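Local structure of ORF 37 (Human herpesvirus 8 type M, 3FHD) at residues 56-61 against 160-165; 112-117 against 126-131; 352-357 against 389-394; 363-368 against 377-382; 369-374 against 435-440. The protein cuts double-stranded and single-stranded DNA as an endonuclease and exonuclease, processing branched or non-linear viral DNA intermediates so that unit-length linear genomes can be packaged. One frame throughout, in Å; residues are numbered along the deposited sequence.

How the contacts relate
The five contacts span the chain. Contacts 1 and 2 lie together in the largely helical N-terminal part, contact 2 nested within the loop that contact 1 closes, their centres about 22 Å apart. Contacts 3, 4 and 5 belong to the region of the mixed sheet; contact 4 is nested along the chain inside the loop that contact 3 closes, while contact 5 crosses both. Contacts 4 and 5 touch, Ile377 CG1 lying 3.9 Å from Pro370 CD. Contact 2 is about 60 Å from contact 5, centre to centre. In contact 3 the Val389 side chain is about 9 Å from that of Glu266, a magnesium ligand, and about 13 Å from the ion, without direct contact.

Contact 1 (56-61 against 160-165); sequences SLSFSK and LRDGII. With SO4 (sulfate ion), chain B.
The ring of Phe59 meets Gly163 at its edge, Gly163 CA lying near the ring plane and 4.4 Å from Phe59 CD2. Arg85 makes a cation-pi contact with the same ring, and Tyr88 brings up a second ring, tilted by about 55°. At the edge of another flat group, the guanidinium of Arg161, sits a sulfate, probably from the crystallisation liquor, held by NH1 and NH2. The carboxylate of Asp162 carries the contact itself. Its CG is anti to the backbone N (chi1 177°), on the side of the start of helix 59-64, and a single oxygen then meets that start: Ser60 N donates to Asp162 OD2 at 2.9 Å, nearly in line with the C-O bond. Ser60 OG is modelled at a very short 2.5 Å from Asp162 OD2, an exact length that is doubtful, so the Ser60 N bond carries the contact. Ser58, the N-cap, uses its own OG to accept from Lys61 N at 3.1 Å, and its CB packs 3.6 Å from Asp162 OD2. Beside this grip a water accepts from Phe59 N and donates to Asp162 O, a third acceptor at the helix start. Buried, with Ser60 N bonded to OD2 and Ser185 N to OD1 beside the start of a helix, the Asp162 carboxylate is likely to remain ionised.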
# COMPACT_ATOMS: atom_id res chain seq x y z
N SER A 56 -14.58 5.06 15.93
CA SER A 56 -15.51 4.05 16.45
C SER A 56 -16.34 3.27 15.42
O SER A 56 -17.18 2.44 15.80
CB SER A 56 -16.45 4.65 17.50
OG SER A 56 -17.49 5.40 16.89
N LEU A 57 -16.14 3.55 14.13
CA LEU A 57 -16.89 2.88 13.06
C LEU A 57 -16.07 1.71 12.47
O LEU A 57 -16.31 1.29 11.35
CB LEU A 57 -17.28 3.89 11.99
CG LEU A 57 -18.20 5.06 12.47
CD1 LEU A 57 -18.68 5.87 11.27
CD2 LEU A 57 -19.37 4.56 13.27
N SER A 58 -15.12 1.21 13.25
CA SER A 58 -14.19 0.13 12.83
C SER A 58 -14.86 -1.27 12.82
O SER A 58 -15.85 -1.49 13.49
CB SER A 58 -13.00 0.12 13.81
OG SER A 58 -13.44 -0.32 15.09
N PHE A 59 -14.26 -2.21 12.11
CA PHE A 59 -14.70 -3.61 12.13
C PHE A 59 -14.66 -4.16 13.59
O PHE A 59 -15.55 -4.89 13.98
CB PHE A 59 -13.75 -4.43 11.24
CG PHE A 59 -14.23 -5.87 10.90
CD1 PHE A 59 -15.54 -6.13 10.55
CD2 PHE A 59 -13.31 -6.91 10.84
CE1 PHE A 59 -15.97 -7.46 10.23
CE2 PHE A 59 -13.74 -8.25 10.48
CZ PHE A 59 -15.05 -8.49 10.15
N SER A 60 -13.64 -3.81 14.36
CA SER A 60 -13.50 -4.30 15.74
C SER A 60 -14.68 -3.86 16.61
O SER A 60 -15.28 -4.69 17.31
CB SER A 60 -12.15 -3.88 16.35
OG SER A 60 -11.05 -4.39 15.56
N LYS A 61 -15.04 -2.57 16.54
CA LYS A 61 -16.16 -2.06 17.32
C LYS A 61 -17.50 -2.63 16.81
O LYS A 61 -18.41 -2.87 17.59
CB LYS A 61 -16.18 -0.53 17.31
CG LYS A 61 -14.97 0.15 17.99
CD LYS A 61 -14.86 -0.18 19.47
CE LYS A 61 -13.97 0.85 20.22
NZ LYS A 61 -12.64 1.11 19.54
N LEU A 160 -11.79 2.06 8.41
CA LEU A 160 -11.94 1.04 7.38
C LEU A 160 -10.75 0.04 7.36
O LEU A 160 -10.92 -1.18 7.13
CB LEU A 160 -12.02 1.77 6.02
CG LEU A 160 -12.10 0.83 4.81
CD1 LEU A 160 -13.35 -0.06 4.82
CD2 LEU A 160 -12.00 1.62 3.46
N ARG A 161 -9.55 0.55 7.65
CA ARG A 161 -8.34 -0.26 7.70
C ARG A 161 -8.22 -1.19 8.93
O ARG A 161 -7.44 -2.17 8.92
CB ARG A 161 -7.12 0.64 7.55
CG ARG A 161 -7.08 1.29 6.16
CD ARG A 161 -6.09 2.47 6.17
NE ARG A 161 -4.76 2.02 6.58
CZ ARG A 161 -3.82 1.59 5.73
NH1 ARG A 161 -4.04 1.59 4.42
NH2 ARG A 161 -2.66 1.15 6.17
N ASP A 162 -9.01 -0.92 9.95
CA ASP A 162 -9.01 -1.76 11.16
C ASP A 162 -9.46 -3.19 10.80
O ASP A 162 -10.34 -3.38 9.92
CB ASP A 162 -9.92 -1.16 12.22
CG ASP A 162 -10.01 -2.06 13.46
OD1 ASP A 162 -9.01 -2.10 14.20
OD2 ASP A 162 -11.00 -2.81 13.63
N GLY A 163 -8.80 -4.19 11.41
CA GLY A 163 -9.14 -5.60 11.23
C GLY A 163 -8.53 -6.24 9.98
O GLY A 163 -8.79 -7.38 9.66
N ILE A 164 -7.70 -5.47 9.29
CA ILE A 164 -7.16 -5.94 8.04
C ILE A 164 -5.64 -5.98 8.11
O ILE A 164 -5.04 -5.04 8.64
CB ILE A 164 -7.55 -4.96 6.88
CG1 ILE A 164 -9.08 -4.95 6.65
CG2 ILE A 164 -6.79 -5.30 5.62
CD1 ILE A 164 -9.59 -5.95 5.62
N ILE A 165 -5.03 -7.01 7.54
CA ILE A 165 -3.58 -7.03 7.38
C ILE A 165 -3.30 -6.29 6.05
O ILE A 165 -3.58 -6.83 4.97
CB ILE A 165 -3.02 -8.43 7.34
CG1 ILE A 165 -3.13 -9.11 8.74
CG2 ILE A 165 -1.49 -8.39 6.94
CD1 ILE A 165 -2.91 -10.65 8.70
S SO4 B . -1.07 0.05 2.80
O1 SO4 B . -0.96 -0.44 4.17
O2 SO4 B . 0.21 0.65 2.41
O3 SO4 B . -1.36 -1.10 1.98
O4 SO4 B . -2.20 0.94 2.70
O HOH W 1 -12.60 -1.79 9.83

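Contact 2 (112-117 against 126-131); sequences RVFGGV and YAACSQ
Ala128 CB is set against the ring of Phe114, 3.5 Å from Phe114 CD1 and 3.7 Å from Phe114 CE1, in an oblique approach to the ring. Phe114 CG is anti to its carbonyl carbon (chi1 -60°), and from there the ring extends to the second helix, where Cys129 SG lies near the ring plane, 4.4 Å from Phe114 CE1. Val113 comes to the same residue by another route: its CG1, anti to the backbone N, rests 3.5 Å from Ala128 O and 4.2 Å from Ala128 CB. The alanine is therefore touched on its methyl by both the ring and the valine, and the valine also lies against its carbonyl oxygen. These residues join two consecutive helices, 104-113 and 122-130, in the N-terminal helical part of this PD-(D/E)XK nuclease. Between them the chain turns back through a type I' beta turn from Phe114 to Val117, whose two middle residues, Gly115 and Gly116, both have positive phi. One water ties the backbones together, donating to Val113 O at 2.7 Å and to Ala128 O at 2.6 Å; the second of these carbonyls also accepts from Gln131 N. Beyond the pair, Tyr90 meets the Phe114 ring edge-to-face, and Met86 and Phe109 pack against Cys129.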
# COMPACT_ATOMS: atom_id res chain seq x y z
N ARG A 112 -28.76 -5.14 -5.48
CA ARG A 112 -28.25 -6.34 -6.14
C ARG A 112 -28.01 -7.49 -5.17
O ARG A 112 -27.93 -8.64 -5.59
CB ARG A 112 -26.94 -6.03 -6.88
CG ARG A 112 -27.05 -5.01 -8.03
CD ARG A 112 -27.97 -5.54 -9.12
NE ARG A 112 -28.64 -4.47 -9.84
CZ ARG A 112 -29.66 -4.65 -10.68
NH1 ARG A 112 -30.19 -3.60 -11.31
NH2 ARG A 112 -30.14 -5.88 -10.91
N VAL A 113 -27.85 -7.18 -3.90
CA VAL A 113 -27.52 -8.23 -2.92
C VAL A 113 -28.75 -8.54 -2.05
O VAL A 113 -28.92 -9.69 -1.65
CB VAL A 113 -26.26 -7.85 -2.05
CG1 VAL A 113 -25.91 -8.95 -0.99
CG2 VAL A 113 -25.04 -7.56 -2.93
N PHE A 114 -29.57 -7.53 -1.75
CA PHE A 114 -30.67 -7.66 -0.77
C PHE A 114 -32.03 -7.78 -1.44
O PHE A 114 -33.05 -7.70 -0.76
CB PHE A 114 -30.73 -6.48 0.22
CG PHE A 114 -29.49 -6.27 1.06
CD1 PHE A 114 -28.50 -7.25 1.19
CD2 PHE A 114 -29.37 -5.09 1.80
CE1 PHE A 114 -27.36 -7.02 1.99
CE2 PHE A 114 -28.24 -4.85 2.62
CZ PHE A 114 -27.24 -5.80 2.71
N GLY A 115 -32.06 -7.94 -2.76
CA GLY A 115 -33.31 -8.08 -3.49
C GLY A 115 -34.17 -6.83 -3.50
O GLY A 115 -35.35 -6.92 -3.78
N GLY A 116 -33.59 -5.68 -3.17
CA GLY A 116 -34.35 -4.42 -3.18
C GLY A 116 -34.75 -3.90 -1.81
O GLY A 116 -35.31 -2.82 -1.71
N VAL A 117 -34.44 -4.65 -0.75
CA VAL A 117 -34.88 -4.31 0.61
C VAL A 117 -33.77 -3.65 1.45
O VAL A 117 -32.63 -4.12 1.46
CB VAL A 117 -35.40 -5.58 1.33
CG1 VAL A 117 -35.79 -5.29 2.78
CG2 VAL A 117 -36.56 -6.17 0.58
N TYR A 126 -26.12 -10.34 7.13
CA TYR A 126 -25.15 -11.43 7.05
C TYR A 126 -25.57 -12.54 6.07
O TYR A 126 -24.76 -13.00 5.27
CB TYR A 126 -24.80 -12.03 8.43
CG TYR A 126 -23.82 -13.15 8.25
CD1 TYR A 126 -22.44 -12.90 8.15
CD2 TYR A 126 -24.27 -14.45 8.06
CE1 TYR A 126 -21.56 -13.91 7.91
CE2 TYR A 126 -23.40 -15.49 7.83
CZ TYR A 126 -22.04 -15.20 7.75
OH TYR A 126 -21.17 -16.22 7.50
N ALA A 127 -26.81 -13.02 6.18
CA ALA A 127 -27.32 -14.07 5.32
C ALA A 127 -27.22 -13.67 3.83
O ALA A 127 -26.71 -14.43 3.01
CB ALA A 127 -28.73 -14.44 5.69
N ALA A 128 -27.66 -12.46 3.50
CA ALA A 128 -27.61 -11.95 2.12
C ALA A 128 -26.16 -11.81 1.63
O ALA A 128 -25.85 -12.13 0.46
CB ALA A 128 -28.35 -10.61 2.02
N CYS A 129 -25.29 -11.30 2.50
CA CYS A 129 -23.85 -11.25 2.20
C CYS A 129 -23.25 -12.64 2.01
O CYS A 129 -22.42 -12.84 1.13
CB CYS A 129 -23.09 -10.46 3.26
SG CYS A 129 -23.48 -8.71 3.15
N SER A 130 -23.70 -13.61 2.82
CA SER A 130 -23.24 -14.98 2.66
C SER A 130 -23.58 -15.57 1.28
O SER A 130 -22.94 -16.54 0.84
CB SER A 130 -23.83 -15.87 3.75
OG SER A 130 -23.11 -17.10 3.78
N GLN A 131 -24.59 -14.99 0.63
CA GLN A 131 -25.12 -15.50 -0.65
C GLN A 131 -24.54 -14.76 -1.87
O GLN A 131 -24.90 -15.06 -3.02
CB GLN A 131 -26.66 -15.42 -0.63
CG GLN A 131 -27.34 -16.40 0.32
CD GLN A 131 -28.79 -16.03 0.65
OE1 GLN A 131 -29.48 -15.39 -0.15
NE2 GLN A 131 -29.26 -16.45 1.83
O HOH W 2 -27.60 -12.03 -1.50

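Contact 3 (352-357 against 389-394); sequences ECILHN and VNVRHS. With SO4 (sulfate ion), chain D.
Apolar contact centres on Val391, which sits against one side of helix 348-355. Val391 CB lies 3.7 Å from Cys353 CB, and Val391 CG2 reaches Ile354 CG1, also at 3.7 Å, the two side chains crossing at about a right angle. Phe396 of the following helix packs on Cys353, Asn357, Val389 and Val391 together. Among the polar groups, Asn357 has its CG anti to the carbonyl carbon (chi1 -72°), and its amide folds back on the last turn of the preceding helix: ND2 donates to Cys353 O at 2.9 Å, the oxygen nearly in the amide plane, while OD1 accepts from Tyr465 N. Methyls meet this amide in van der Waals contact, Val389 CG1 3.6 Å from Asn357 OD1 and Val391 CG1 4.0 Å from Asn357 ND2. A water bridges the backbones, donating to Asn357 O at 2.7 Å and to Val389 O at 2.8 Å. The turn that presents Val391 is held by Asn390 OD1, which accepts from Arg392 N at 3.1 Å, the donor standing above the carbonyl plane. This is an Asx turn coinciding with a type I beta turn, and it carries the chain from strand 379-389 of the nuclease sheet to His393, the N-cap of helix 394-412.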
# COMPACT_ATOMS: atom_id res chain seq x y z
N GLU A 352 15.25 -18.70 -2.70
CA GLU A 352 14.42 -18.66 -3.91
C GLU A 352 14.10 -17.21 -4.32
O GLU A 352 14.13 -16.87 -5.51
CB GLU A 352 13.15 -19.48 -3.67
CG GLU A 352 12.06 -19.38 -4.74
CD GLU A 352 12.17 -20.46 -5.81
OE1 GLU A 352 13.31 -20.81 -6.24
OE2 GLU A 352 11.10 -20.95 -6.25
N CYS A 353 13.81 -16.37 -3.33
CA CYS A 353 13.52 -14.98 -3.59
C CYS A 353 14.77 -14.26 -4.10
O CYS A 353 14.67 -13.43 -4.99
CB CYS A 353 12.97 -14.27 -2.34
SG CYS A 353 11.29 -14.80 -1.81
N ILE A 354 15.94 -14.56 -3.53
CA ILE A 354 17.19 -13.96 -4.03
C ILE A 354 17.44 -14.39 -5.48
O ILE A 354 17.76 -13.56 -6.33
CB ILE A 354 18.41 -14.24 -3.11
CG1 ILE A 354 18.26 -13.47 -1.79
CG2 ILE A 354 19.72 -13.80 -3.80
CD1 ILE A 354 19.22 -13.91 -0.69
N LEU A 355 17.27 -15.69 -5.74
CA LEU A 355 17.38 -16.25 -7.10
C LEU A 355 16.59 -15.45 -8.16
O LEU A 355 17.08 -15.24 -9.27
CB LEU A 355 16.93 -17.73 -7.11
CG LEU A 355 17.15 -18.44 -8.45
CD1 LEU A 355 18.65 -18.47 -8.76
CD2 LEU A 355 16.56 -19.84 -8.43
N HIS A 356 15.38 -15.02 -7.80
CA HIS A 356 14.50 -14.29 -8.70
C HIS A 356 14.63 -12.77 -8.63
O HIS A 356 13.93 -12.06 -9.37
CB HIS A 356 13.05 -14.72 -8.44
CG HIS A 356 12.76 -16.08 -8.99
ND1 HIS A 356 13.07 -17.23 -8.30
CD2 HIS A 356 12.28 -16.47 -10.19
CE1 HIS A 356 12.76 -18.28 -9.04
NE2 HIS A 356 12.29 -17.84 -10.20
N ASN A 357 15.52 -12.30 -7.75
CA ASN A 357 15.75 -10.86 -7.59
C ASN A 357 17.24 -10.51 -7.61
O ASN A 357 17.75 -9.80 -6.74
CB ASN A 357 15.10 -10.32 -6.31
CG ASN A 357 13.59 -10.27 -6.41
OD1 ASN A 357 13.02 -9.36 -7.03
ND2 ASN A 357 12.93 -11.26 -5.82
N VAL A 389 16.43 -5.39 -4.79
CA VAL A 389 15.58 -5.38 -3.58
C VAL A 389 16.16 -6.34 -2.54
O VAL A 389 16.66 -7.41 -2.90
CB VAL A 389 14.10 -5.75 -3.88
CG1 VAL A 389 13.98 -7.21 -4.34
CG2 VAL A 389 13.22 -5.45 -2.64
N ASN A 390 16.11 -5.95 -1.27
CA ASN A 390 16.43 -6.85 -0.17
C ASN A 390 15.17 -7.67 0.18
O ASN A 390 14.17 -7.12 0.71
CB ASN A 390 16.94 -6.04 1.03
CG ASN A 390 17.28 -6.89 2.23
OD1 ASN A 390 17.12 -8.11 2.23
ND2 ASN A 390 17.78 -6.23 3.29
N VAL A 391 15.24 -8.97 -0.12
CA VAL A 391 14.07 -9.85 -0.01
C VAL A 391 13.67 -10.11 1.45
O VAL A 391 12.58 -10.64 1.71
CB VAL A 391 14.25 -11.20 -0.78
CG1 VAL A 391 14.64 -10.94 -2.26
CG2 VAL A 391 15.28 -12.11 -0.09
N ARG A 392 14.54 -9.73 2.38
CA ARG A 392 14.25 -9.83 3.80
C ARG A 392 13.65 -8.54 4.36
O ARG A 392 13.28 -8.48 5.53
CB ARG A 392 15.53 -10.15 4.59
CG ARG A 392 16.14 -11.51 4.24
CD ARG A 392 17.06 -12.00 5.34
NE ARG A 392 16.34 -12.50 6.50
CZ ARG A 392 16.66 -12.24 7.77
NH1 ARG A 392 17.66 -11.44 8.08
NH2 ARG A 392 15.92 -12.78 8.75
N HIS A 393 13.61 -7.48 3.57
CA HIS A 393 13.20 -6.18 4.13
C HIS A 393 11.69 -6.10 4.11
O HIS A 393 11.02 -6.67 3.23
CB HIS A 393 13.82 -5.00 3.36
CG HIS A 393 13.59 -3.67 4.03
ND1 HIS A 393 12.42 -2.95 3.89
CD2 HIS A 393 14.38 -2.94 4.86
CE1 HIS A 393 12.50 -1.84 4.60
NE2 HIS A 393 13.68 -1.80 5.19
N SER A 394 11.13 -5.37 5.08
CA SER A 394 9.67 -5.19 5.11
C SER A 394 9.07 -4.63 3.81
O SER A 394 7.92 -4.90 3.52
CB SER A 394 9.27 -4.35 6.33
OG SER A 394 9.55 -3.00 6.09
S SO4 D . 15.72 -14.32 12.75
O1 SO4 D . 16.83 -13.49 13.22
O2 SO4 D . 15.05 -13.62 11.65
O3 SO4 D . 16.23 -15.61 12.27
O4 SO4 D . 14.78 -14.55 13.84
O HOH W 3 17.76 -9.66 -4.09

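Contact 4 (363-368 against 377-382); sequences DVYVLT and ISIKAR
Asp363 reaches Arg382 at one end of an antiparallel pairing with a classic beta bulge, joining neighbouring strands 362-367 and 379-389 of the mixed sheet in this PD-(D/E)XK nuclease. Its OD1 forms a salt bridge to Arg382 NH1 at 3.1 Å, the bonds to NH1 and NH2 both weak and the carboxylate and guanidinium planes 71° apart; Lys384 is a second partner of that oxygen. The Tyr365 ring runs alongside the extended Arg382 chain, CE1 being 3.6 Å from Arg382 CG, and Tyr365 CD1 touches Ile379 CD1 at 3.8 Å. Val366 lies opposite the bulge formed by Lys380 and Ala381: its N donates to Ala381 O, and its O accepts from Lys380 N at 2.9 Å and, weakly, from Ala381 N. Leu367 packs its CB against Ile377 CG2 at 3.8 Å. Past the bulge, Thr368 N donates to Ser378 O at 2.8 Å. Thr368 OG1, between its own backbone N and carbonyl carbon (chi1 57°), accepts from Ser378 N at 2.9 Å and 176°, almost straight.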
# COMPACT_ATOMS: atom_id res chain seq x y z
N ASP A 363 17.15 1.27 -12.30
CA ASP A 363 17.39 2.46 -13.11
C ASP A 363 17.64 3.64 -12.18
O ASP A 363 16.84 3.88 -11.27
CB ASP A 363 16.19 2.77 -14.00
CG ASP A 363 15.99 1.73 -15.10
OD1 ASP A 363 16.96 1.45 -15.82
OD2 ASP A 363 14.88 1.20 -15.25
N VAL A 364 18.72 4.38 -12.41
CA VAL A 364 18.97 5.59 -11.63
C VAL A 364 18.75 6.84 -12.49
O VAL A 364 19.29 6.92 -13.56
CB VAL A 364 20.39 5.59 -11.02
CG1 VAL A 364 20.62 6.87 -10.22
CG2 VAL A 364 20.58 4.35 -10.15
N TYR A 365 17.96 7.80 -12.00
CA TYR A 365 17.68 9.05 -12.71
C TYR A 365 18.25 10.21 -11.92
O TYR A 365 17.80 10.52 -10.82
CB TYR A 365 16.17 9.27 -12.88
CG TYR A 365 15.48 8.15 -13.59
CD1 TYR A 365 15.35 8.18 -14.98
CD2 TYR A 365 15.02 7.03 -12.89
CE1 TYR A 365 14.72 7.16 -15.66
CE2 TYR A 365 14.40 5.98 -13.57
CZ TYR A 365 14.28 6.06 -14.97
OH TYR A 365 13.67 5.05 -15.69
N VAL A 366 19.26 10.85 -12.47
CA VAL A 366 19.79 12.08 -11.88
C VAL A 366 18.95 13.23 -12.43
O VAL A 366 18.80 13.35 -13.65
CB VAL A 366 21.28 12.26 -12.22
CG1 VAL A 366 21.80 13.61 -11.69
CG2 VAL A 366 22.11 11.09 -11.65
N LEU A 367 18.39 14.06 -11.56
CA LEU A 367 17.52 15.12 -12.06
C LEU A 367 18.30 16.41 -12.28
O LEU A 367 19.31 16.64 -11.61
CB LEU A 367 16.33 15.34 -11.12
CG LEU A 367 15.52 14.07 -10.77
CD1 LEU A 367 14.61 14.28 -9.56
CD2 LEU A 367 14.73 13.58 -11.99
N THR A 368 17.83 17.25 -13.21
CA THR A 368 18.36 18.60 -13.33
C THR A 368 18.13 19.43 -12.07
O THR A 368 17.11 19.29 -11.38
CB THR A 368 17.83 19.38 -14.57
OG1 THR A 368 16.39 19.44 -14.52
CG2 THR A 368 18.29 18.73 -15.87
N ILE A 377 12.56 20.90 -13.43
CA ILE A 377 13.21 19.67 -13.02
C ILE A 377 12.83 18.57 -14.00
O ILE A 377 11.67 18.14 -14.05
CB ILE A 377 12.83 19.24 -11.57
CG1 ILE A 377 13.26 20.33 -10.56
CG2 ILE A 377 13.44 17.86 -11.24
CD1 ILE A 377 12.53 20.28 -9.20
N SER A 378 13.81 18.11 -14.76
CA SER A 378 13.64 17.03 -15.73
C SER A 378 14.80 16.04 -15.58
O SER A 378 15.67 16.24 -14.73
CB SER A 378 13.57 17.62 -17.16
OG SER A 378 14.71 18.41 -17.43
N ILE A 379 14.82 14.99 -16.39
CA ILE A 379 15.91 14.00 -16.32
C ILE A 379 17.16 14.60 -16.96
O ILE A 379 17.09 15.08 -18.10
CB ILE A 379 15.52 12.65 -17.01
CG1 ILE A 379 14.31 12.02 -16.30
CG2 ILE A 379 16.69 11.67 -17.05
CD1 ILE A 379 13.68 10.86 -17.08
N LYS A 380 18.27 14.61 -16.21
CA LYS A 380 19.58 15.03 -16.72
C LYS A 380 20.34 13.83 -17.29
O LYS A 380 20.96 13.93 -18.34
CB LYS A 380 20.42 15.67 -15.61
CG LYS A 380 21.76 16.20 -16.08
CD LYS A 380 22.79 16.19 -14.98
CE LYS A 380 24.04 16.94 -15.41
NZ LYS A 380 24.98 16.12 -16.22
N ALA A 381 20.30 12.71 -16.57
CA ALA A 381 21.03 11.51 -16.97
C ALA A 381 20.41 10.29 -16.33
O ALA A 381 19.82 10.38 -15.24
CB ALA A 381 22.49 11.62 -16.60
N ARG A 382 20.57 9.15 -16.99
CA ARG A 382 19.93 7.89 -16.64
C ARG A 382 20.97 6.79 -16.78
O ARG A 382 21.68 6.76 -17.77
CB ARG A 382 18.81 7.66 -17.65
CG ARG A 382 17.87 6.54 -17.38
CD ARG A 382 17.02 6.34 -18.64
NE ARG A 382 16.24 5.10 -18.65
CZ ARG A 382 16.65 3.92 -18.21
NH1 ARG A 382 15.83 2.87 -18.28
NH2 ARG A 382 17.88 3.76 -17.70

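Contact 5 (369-374 against 435-440); sequences DPQDTR and GYQDPV
Arg374 folds back onto Gln437 through successive bends, chi2 placing CD at -40° and chi3 placing NE at -73°, after a backbone that has left the helix with positive phi. The guanidinium grips one atom end-on: NH2 donates to Gln437 O at 2.8 Å, nearly in line with the carbonyl, and NH1 to the same Gln437 O at 3.0 Å from above the carbonyl plane, while that oxygen lies in the guanidinium plane. Pro439 CD covers part of one guanidinium face, 3.7 Å from Arg374 NH2. The same CD is also 3.3 Å from Pro370 O, and Pro439 CG lies 4.2 Å from Pro370 CB. Gln371, its CG anti to the backbone N (chi1 -162°), crosses Asp438 at about a right angle. Gln371 NE2 approaches Gln437 CB at 3.5 Å, and a water donates to Asp438 OD2 and, weakly, to Gln371 OE1. Asp369 OD1 and Asp438 OD1 are 4.5 Å apart, a closeness of like charges probably eased by Arg432, which bridges both carboxylates; Lys277 makes a salt bridge to Asp369 OD2 and a hydrogen bond to Gln371 OE1. Asp369 OD1 also caps the short, weakly bonded helix, accepting from Gln371 N at 2.9 Å. Far from the metal site, a short helix with an aspartate N-cap, linking two antiparallel strands, is held by the arginine that follows it to the type I turn 435-438.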
# COMPACT_ATOMS: atom_id res chain seq x y z
N ASP A 369 19.10 20.28 -11.78
CA ASP A 369 19.07 21.14 -10.63
C ASP A 369 18.33 22.44 -11.00
O ASP A 369 18.77 23.15 -11.89
CB ASP A 369 20.51 21.40 -10.20
CG ASP A 369 20.62 22.17 -8.91
OD1 ASP A 369 19.69 22.93 -8.54
OD2 ASP A 369 21.65 22.00 -8.24
N PRO A 370 17.19 22.75 -10.31
CA PRO A 370 16.45 23.98 -10.64
C PRO A 370 17.20 25.30 -10.34
O PRO A 370 16.71 26.38 -10.70
CB PRO A 370 15.17 23.86 -9.82
CG PRO A 370 15.54 22.96 -8.65
CD PRO A 370 16.57 22.00 -9.20
N GLN A 371 18.37 25.23 -9.71
CA GLN A 371 19.16 26.46 -9.53
C GLN A 371 19.82 26.87 -10.84
O GLN A 371 20.15 28.05 -11.06
CB GLN A 371 20.17 26.34 -8.40
CG GLN A 371 20.69 27.68 -7.90
CD GLN A 371 21.52 27.56 -6.65
OE1 GLN A 371 21.33 26.63 -5.86
NE2 GLN A 371 22.45 28.48 -6.46
N ASP A 372 19.99 25.89 -11.72
CA ASP A 372 20.52 26.12 -13.06
C ASP A 372 19.39 26.61 -13.98
O ASP A 372 19.55 27.61 -14.70
CB ASP A 372 21.14 24.84 -13.62
CG ASP A 372 22.39 24.37 -12.83
OD1 ASP A 372 22.94 25.15 -12.01
OD2 ASP A 372 22.83 23.21 -13.06
N THR A 373 18.25 25.92 -13.94
CA THR A 373 17.16 26.12 -14.90
C THR A 373 16.12 27.16 -14.44
O THR A 373 15.14 27.42 -15.15
CB THR A 373 16.41 24.79 -15.17
OG1 THR A 373 15.85 24.32 -13.95
CG2 THR A 373 17.36 23.74 -15.72
N ARG A 374 16.35 27.73 -13.25
CA ARG A 374 15.39 28.63 -12.55
C ARG A 374 13.98 28.05 -12.38
O ARG A 374 13.00 28.81 -12.28
CB ARG A 374 15.33 30.02 -13.21
CG ARG A 374 16.67 30.77 -13.30
CD ARG A 374 17.56 30.64 -12.06
NE ARG A 374 17.08 31.41 -10.90
CZ ARG A 374 17.47 31.21 -9.64
NH1 ARG A 374 16.97 31.97 -8.67
NH2 ARG A 374 18.37 30.26 -9.35
N GLY A 435 17.51 26.55 -0.97
CA GLY A 435 18.49 27.51 -0.51
C GLY A 435 18.06 28.90 -0.90
O GLY A 435 17.05 29.08 -1.61
N TYR A 436 18.84 29.88 -0.47
CA TYR A 436 18.53 31.28 -0.71
C TYR A 436 18.51 31.65 -2.19
O TYR A 436 17.76 32.52 -2.59
CB TYR A 436 19.47 32.18 0.08
CG TYR A 436 19.17 32.13 1.57
CD1 TYR A 436 18.32 33.08 2.16
CD2 TYR A 436 19.70 31.11 2.37
CE1 TYR A 436 18.03 33.03 3.52
CE2 TYR A 436 19.41 31.05 3.73
CZ TYR A 436 18.58 32.02 4.29
OH TYR A 436 18.28 31.97 5.63
N GLN A 437 19.31 30.95 -2.99
CA GLN A 437 19.46 31.26 -4.41
C GLN A 437 18.58 30.38 -5.34
O GLN A 437 18.62 30.55 -6.56
CB GLN A 437 20.93 31.15 -4.81
CG GLN A 437 21.84 32.14 -4.07
CD GLN A 437 23.25 32.08 -4.57
OE1 GLN A 437 23.50 32.18 -5.78
NE2 GLN A 437 24.21 31.97 -3.64
N ASP A 438 17.81 29.46 -4.76
CA ASP A 438 16.88 28.63 -5.53
C ASP A 438 15.67 29.45 -5.97
O ASP A 438 15.24 30.35 -5.25
CB ASP A 438 16.40 27.43 -4.71
CG ASP A 438 17.43 26.27 -4.69
OD1 ASP A 438 18.00 25.98 -5.76
OD2 ASP A 438 17.66 25.68 -3.61
N PRO A 439 15.11 29.16 -7.16
CA PRO A 439 13.87 29.84 -7.58
C PRO A 439 12.71 29.58 -6.64
O PRO A 439 12.61 28.50 -6.05
CB PRO A 439 13.55 29.21 -8.94
CG PRO A 439 14.28 27.90 -8.93
CD PRO A 439 15.57 28.20 -8.18
N VAL A 440 11.84 30.58 -6.49
CA VAL A 440 10.58 30.42 -5.73
C VAL A 440 9.74 29.28 -6.33
O VAL A 440 9.25 28.41 -5.61
CB VAL A 440 9.74 31.73 -5.75
CG1 VAL A 440 8.62 31.64 -4.72
CG2 VAL A 440 10.60 32.93 -5.48
O HOH W 4 20.41 25.94 -2.75
O HOH W 5 16.75 33.10 -5.99